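Local coordinates for DUF4276 family protein (Pyrococcus horikoshii, PDB 2P62), which is of unknown function but belongs to a Toprim-like family, consistent with a metal-dependent or nucleic-acid-related role that remains unproven, at residues G137-N142 with L152-A157; K147-L152 with K183-D188. All coordinates share one frame; numbering follows the deposited sequence.

Contact 1 (G137-N142 with L152-A157); sequences GNLTLN and LELSLA
L141 and A157 meet through a flat group: CD2 of L141 sits over the face of the A157 carbonyl, at 4.0 Å from both A157 C and A157 O, while L141 CG rests against A157 CB. The L139 carbonyl is approached at its oxygen, obliquely from above the plane: L139 O lies 3.9 Å from L154 CD2, and that same methyl also approaches G137 O. L154 is thus the central wedge. Its CD1 presses on L141 CB at 3.6 Å, and its CG lies 4.0 Å from L139 CD2, the two leucine side chains sliding past each other in opposite directions. With CG anti to the backbone N (chi1 -164°), L154 reaches out from the helix between L139 and L141. An alanine here would probably open a gap between L139 and L141 and deprive L141 CB of its nearest neighbour. At the other end S155 OG stands 3.5 Å from G137 CA and 3.6 Å from L139 CD1. The positive phi of G137 (93°) would jam a CB against the preceding carbonyl, which accounts for glycine. The contact packs the loop leaving strand 129-136 onto the first turns of helix 152-162; L152 and L156 of this helix touch F16 of helix 11-23, and E153 and L156 touch M190 of helix 186-196.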
loop_
_atom_site.group_PDB
_atom_site.type_symbol
_atom_site.label_atom_id
_atom_site.label_comp_id
_atom_site.label_asym_id
_atom_site.label_seq_id
_atom_site.Cartn_x
_atom_site.Cartn_y
_atom_site.Cartn_z
ATOM N N GLY A 137 10.664 -17.634 6.095
ATOM C CA GLY A 137 11.270 -17.163 7.323
ATOM C C GLY A 137 11.964 -18.230 8.145
ATOM O O GLY A 137 12.078 -18.088 9.360
ATOM N N ASN A 138 12.433 -19.299 7.510
ATOM C CA ASN A 138 13.119 -20.345 8.264
ATOM C C ASN A 138 14.601 -20.025 8.419
ATOM O O ASN A 138 15.443 -20.532 7.676
ATOM C CB ASN A 138 12.953 -21.711 7.594
ATOM C CG ASN A 138 12.068 -22.647 8.400
ATOM O OD1 ASN A 138 12.228 -22.769 9.620
ATOM N ND2 ASN A 138 11.138 -23.322 7.726
ATOM N N LEU A 139 14.913 -19.167 9.381
ATOM C CA LEU A 139 16.295 -18.778 9.650
ATOM C C LEU A 139 16.383 -18.198 11.047
ATOM O O LEU A 139 15.389 -18.152 11.767
ATOM C CB LEU A 139 16.805 -17.758 8.607
ATOM C CG LEU A 139 16.217 -16.348 8.368
ATOM C CD1 LEU A 139 14.702 -16.431 8.225
ATOM C CD2 LEU A 139 16.589 -15.407 9.495
ATOM N N THR A 140 17.581 -17.791 11.448
ATOM C CA THR A 140 17.768 -17.193 12.762
ATOM C C THR A 140 18.411 -15.838 12.559
ATOM O O THR A 140 19.520 -15.732 12.039
ATOM C CB THR A 140 18.667 -18.053 13.665
ATOM O OG1 THR A 140 18.037 -19.321 13.901
ATOM C CG2 THR A 140 18.891 -17.357 15.008
ATOM N N LEU A 141 17.680 -14.800 12.934
ATOM C CA LEU A 141 18.154 -13.433 12.801
ATOM C C LEU A 141 18.747 -13.087 14.155
ATOM O O LEU A 141 18.024 -12.884 15.128
ATOM C CB LEU A 141 16.971 -12.526 12.461
ATOM C CG LEU A 141 17.140 -11.060 12.066
ATOM C CD1 LEU A 141 17.163 -10.226 13.302
ATOM C CD2 LEU A 141 18.384 -10.862 11.209
ATOM N N ASN A 142 20.066 -13.036 14.235
ATOM C CA ASN A 142 20.688 -12.755 15.517
ATOM C C ASN A 142 20.833 -11.286 15.876
ATOM O O ASN A 142 21.920 -10.720 15.781
ATOM C CB ASN A 142 22.037 -13.465 15.596
ATOM C CG ASN A 142 21.885 -14.958 15.824
ATOM O OD1 ASN A 142 21.340 -15.381 16.850
ATOM N ND2 ASN A 142 22.351 -15.764 14.870
ATOM N N LEU A 152 8.187 -13.627 6.414
ATOM C CA LEU A 152 8.799 -12.885 5.317
ATOM C C LEU A 152 9.684 -11.733 5.786
ATOM O O LEU A 152 10.767 -11.512 5.246
ATOM C CB LEU A 152 7.702 -12.350 4.393
ATOM C CG LEU A 152 8.012 -11.786 2.997
ATOM C CD1 LEU A 152 7.822 -10.290 3.023
ATOM C CD2 LEU A 152 9.408 -12.177 2.523
ATOM N N GLU A 153 9.236 -11.013 6.807
ATOM C CA GLU A 153 10.000 -9.881 7.294
ATOM C C GLU A 153 11.319 -10.279 7.964
ATOM O O GLU A 153 12.306 -9.548 7.877
ATOM C CB GLU A 153 9.127 -9.051 8.233
ATOM C CG GLU A 153 8.005 -8.291 7.513
ATOM C CD GLU A 153 6.808 -9.156 7.093
ATOM O OE1 GLU A 153 5.859 -8.573 6.510
ATOM O OE2 GLU A 153 6.799 -10.391 7.342
ATOM N N LEU A 154 11.335 -11.444 8.611
ATOM C CA LEU A 154 12.539 -11.936 9.269
ATOM C C LEU A 154 13.632 -12.147 8.216
ATOM O O LEU A 154 14.792 -11.809 8.432
ATOM C CB LEU A 154 12.259 -13.250 10.012
ATOM C CG LEU A 154 13.348 -13.623 11.037
ATOM C CD1 LEU A 154 13.351 -12.569 12.129
ATOM C CD2 LEU A 154 13.104 -15.008 11.632
ATOM N N SER A 155 13.257 -12.696 7.070
ATOM C CA SER A 155 14.216 -12.903 5.991
ATOM C C SER A 155 14.675 -11.548 5.453
ATOM O O SER A 155 15.855 -11.364 5.158
ATOM C CB SER A 155 13.580 -13.709 4.860
ATOM O OG SER A 155 13.145 -14.975 5.317
ATOM N N LEU A 156 13.735 -10.614 5.309
ATOM C CA LEU A 156 14.038 -9.264 4.822
ATOM C C LEU A 156 14.984 -8.586 5.808
ATOM O O LEU A 156 15.886 -7.853 5.417
ATOM C CB LEU A 156 12.751 -8.429 4.694
ATOM C CG LEU A 156 12.044 -8.268 3.333
ATOM C CD1 LEU A 156 12.946 -7.484 2.377
ATOM C CD2 LEU A 156 11.702 -9.613 2.748
ATOM N N ALA A 157 14.766 -8.835 7.092
ATOM C CA ALA A 157 15.614 -8.263 8.125
ATOM C C ALA A 157 17.025 -8.844 8.001
ATOM O O ALA A 157 18.011 -8.154 8.265
ATOM C CB ALA A 157 15.041 -8.567 9.506
#

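Contact 2 (K147-L152 with K183-D188); sequences KEKKEL and KLTPKD
K147 leans on K183 and L184 along most of its length. Its CB lies 3.9 Å from L184 O, and CG then packs on K183 CB at 3.7 Å. The chain is extended beyond CG, which carries CE past the K183 carbonyl and NZ onward to a salt bridge with D182. The backbone secures the base of this side chain: K147 N donates to L184 O at 2.8 Å, with an N-H...O angle of 160°. Further along, the P186 ring is met by two side chains, each crossing it at about a right angle. K149 lays CB, CG and CD against the ring, K149 CD lying 3.8 Å from P186 CD, and E151 brings its carboxylate to P186 CG. OE2 of E151 is 3.3 Å from that carbon and 3.4 Å from K187 CE, yet 4.1 Å from K187 NZ, beyond a salt bridge; the ammonium pairs instead with E153. A water donates to E151 OE2 and accepts a weak bond from K187 N, joining the carboxylate to the first turn of the helix. That turn opens with a capping box: D188 N donates to T185 OG1, and T185 N to D188 OD1 at 3.1 Å, from above the carboxylate plane. E151 is itself the N-cap residue of helix 152-162, so the contact brings together the starts of two helices. Segment 183-188 follows helix 171-180, on whose M173 and L176 the L184 side chain rests, and leads into helix 186-196, whose K187 and D188 pack on T200 and I195 of the second subunit.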
loop_
_atom_site.group_PDB
_atom_site.type_symbol
_atom_site.label_atom_id
_atom_site.label_comp_id
_atom_site.label_asym_id
_atom_site.label_seq_id
_atom_site.Cartn_x
_atom_site.Cartn_y
_atom_site.Cartn_z
ATOM N N LYS A 147 12.661 -9.641 17.915
ATOM C CA LYS A 147 12.037 -10.912 18.251
ATOM C C LYS A 147 12.269 -11.917 17.139
ATOM O O LYS A 147 12.366 -11.558 15.964
ATOM C CB LYS A 147 10.536 -10.737 18.484
ATOM C CG LYS A 147 10.200 -9.998 19.753
ATOM C CD LYS A 147 8.699 -9.906 19.957
ATOM C CE LYS A 147 8.367 -9.205 21.269
ATOM N NZ LYS A 147 6.895 -9.115 21.496
ATOM N N GLU A 148 12.345 -13.186 17.513
ATOM C CA GLU A 148 12.593 -14.245 16.550
ATOM C C GLU A 148 11.271 -14.741 15.945
ATOM O O GLU A 148 10.806 -15.834 16.260
ATOM C CB GLU A 148 13.339 -15.376 17.262
ATOM C CG GLU A 148 14.412 -16.050 16.440
ATOM C CD GLU A 148 15.525 -15.107 16.008
ATOM O OE1 GLU A 148 16.154 -14.472 16.879
ATOM O OE2 GLU A 148 15.773 -15.005 14.790
ATOM N N LYS A 149 10.656 -13.927 15.089
ATOM C CA LYS A 149 9.399 -14.321 14.457
ATOM C C LYS A 149 9.685 -14.755 13.022
ATOM O O LYS A 149 10.115 -13.956 12.190
ATOM C CB LYS A 149 8.400 -13.160 14.498
ATOM C CG LYS A 149 8.241 -12.565 15.897
ATOM C CD LYS A 149 7.152 -11.490 15.967
ATOM C CE LYS A 149 5.763 -12.082 15.753
ATOM N NZ LYS A 149 4.700 -11.065 15.964
ATOM N N LYS A 150 9.463 -16.039 12.750
ATOM C CA LYS A 150 9.728 -16.601 11.435
ATOM C C LYS A 150 8.656 -16.216 10.430
ATOM O O LYS A 150 7.530 -16.719 10.463
ATOM C CB LYS A 150 9.860 -18.122 11.534
ATOM C CG LYS A 150 10.997 -18.584 12.440
ATOM C CD LYS A 150 11.210 -20.081 12.304
ATOM C CE LYS A 150 12.337 -20.593 13.190
ATOM N NZ LYS A 150 11.986 -20.506 14.640
ATOM N N GLU A 151 9.031 -15.316 9.529
ATOM C CA GLU A 151 8.117 -14.813 8.516
ATOM C C GLU A 151 8.887 -14.042 7.461
ATOM O O GLU A 151 10.091 -13.836 7.592
ATOM C CB GLU A 151 7.059 -13.915 9.171
ATOM C CG GLU A 151 7.609 -12.792 10.046
ATOM C CD GLU A 151 6.506 -12.016 10.750
ATOM O OE1 GLU A 151 5.605 -12.654 11.338
ATOM O OE2 GLU A 151 6.542 -10.767 10.738
ATOM N N LEU A 152 8.187 -13.627 6.414
ATOM C CA LEU A 152 8.799 -12.885 5.317
ATOM C C LEU A 152 9.684 -11.733 5.786
ATOM O O LEU A 152 10.767 -11.512 5.246
ATOM C CB LEU A 152 7.702 -12.350 4.393
ATOM C CG LEU A 152 8.012 -11.786 2.997
ATOM C CD1 LEU A 152 7.822 -10.290 3.023
ATOM C CD2 LEU A 152 9.408 -12.177 2.523
ATOM N N LYS A 183 10.935 -5.843 22.730
ATOM C CA LYS A 183 11.785 -6.022 21.565
ATOM C C LYS A 183 10.998 -5.667 20.313
ATOM O O LYS A 183 9.769 -5.717 20.284
ATOM C CB LYS A 183 12.276 -7.467 21.449
ATOM C CG LYS A 183 13.363 -7.858 22.434
ATOM C CD LYS A 183 13.711 -9.340 22.285
ATOM C CE LYS A 183 14.701 -9.807 23.347
ATOM N NZ LYS A 183 14.910 -11.289 23.306
ATOM N N LEU A 184 11.741 -5.308 19.281
ATOM C CA LEU A 184 11.188 -4.941 18.000
ATOM C C LEU A 184 10.810 -6.180 17.202
ATOM O O LEU A 184 11.546 -7.170 17.212
ATOM C CB LEU A 184 12.237 -4.147 17.234
ATOM C CG LEU A 184 12.195 -2.621 17.290
ATOM C CD1 LEU A 184 11.761 -2.115 18.653
ATOM C CD2 LEU A 184 13.565 -2.113 16.900
ATOM N N THR A 185 9.665 -6.135 16.519
ATOM C CA THR A 185 9.242 -7.260 15.680
ATOM C C THR A 185 9.944 -7.122 14.328
ATOM O O THR A 185 10.452 -6.047 13.991
ATOM C CB THR A 185 7.733 -7.246 15.377
ATOM O OG1 THR A 185 7.399 -6.027 14.702
ATOM C CG2 THR A 185 6.915 -7.386 16.642
ATOM N N PRO A 186 10.006 -8.210 13.545
ATOM C CA PRO A 186 10.666 -8.074 12.248
ATOM C C PRO A 186 9.967 -6.997 11.411
ATOM O O PRO A 186 10.617 -6.282 10.650
ATOM C CB PRO A 186 10.554 -9.479 11.648
ATOM C CG PRO A 186 9.356 -10.070 12.339
ATOM C CD PRO A 186 9.560 -9.596 13.765
ATOM N N LYS A 187 8.649 -6.873 11.561
ATOM C CA LYS A 187 7.911 -5.858 10.815
ATOM C C LYS A 187 8.282 -4.458 11.299
ATOM O O LYS A 187 8.189 -3.493 10.547
ATOM C CB LYS A 187 6.399 -6.065 10.937
ATOM C CG LYS A 187 5.847 -7.229 10.114
ATOM C CD LYS A 187 4.370 -7.440 10.420
ATOM C CE LYS A 187 3.854 -8.793 9.924
ATOM N NZ LYS A 187 3.669 -8.855 8.445
ATOM N N ASP A 188 8.692 -4.338 12.557
ATOM C CA ASP A 188 9.101 -3.033 13.063
ATOM C C ASP A 188 10.393 -2.643 12.330
ATOM O O ASP A 188 10.556 -1.503 11.896
ATOM C CB ASP A 188 9.360 -3.090 14.577
ATOM C CG ASP A 188 8.079 -3.034 15.412
ATOM O OD1 ASP A 188 8.144 -3.404 16.609
ATOM O OD2 ASP A 188 7.017 -2.611 14.894
HETATM O O HOH W 1 6.496 -9.179 12.607
#

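From the N terminus, the chain lays down the Toprim-like sheet; D97, the last residue of strand 89-97, and D99 just beyond it, probably the DxD motif of the Toprim fold, flank the loop described here, D97 accepting from L152 N. After strand 129-136, contact 1 folds residues 137-142 back onto helix 152-162, closing a loop of nine residues. Contact 2 starts within that loop and closes 30 residues, mostly helical, by bringing 183-188 to 147-152. The two closures therefore cross, and they share L152. Their centres are 8 Å apart, and a probable hydrogen bond from L141 N to E148 OE2 (2.7 Å) joins them. Together they tie the sheet's exit to helices 152-162 and 186-196.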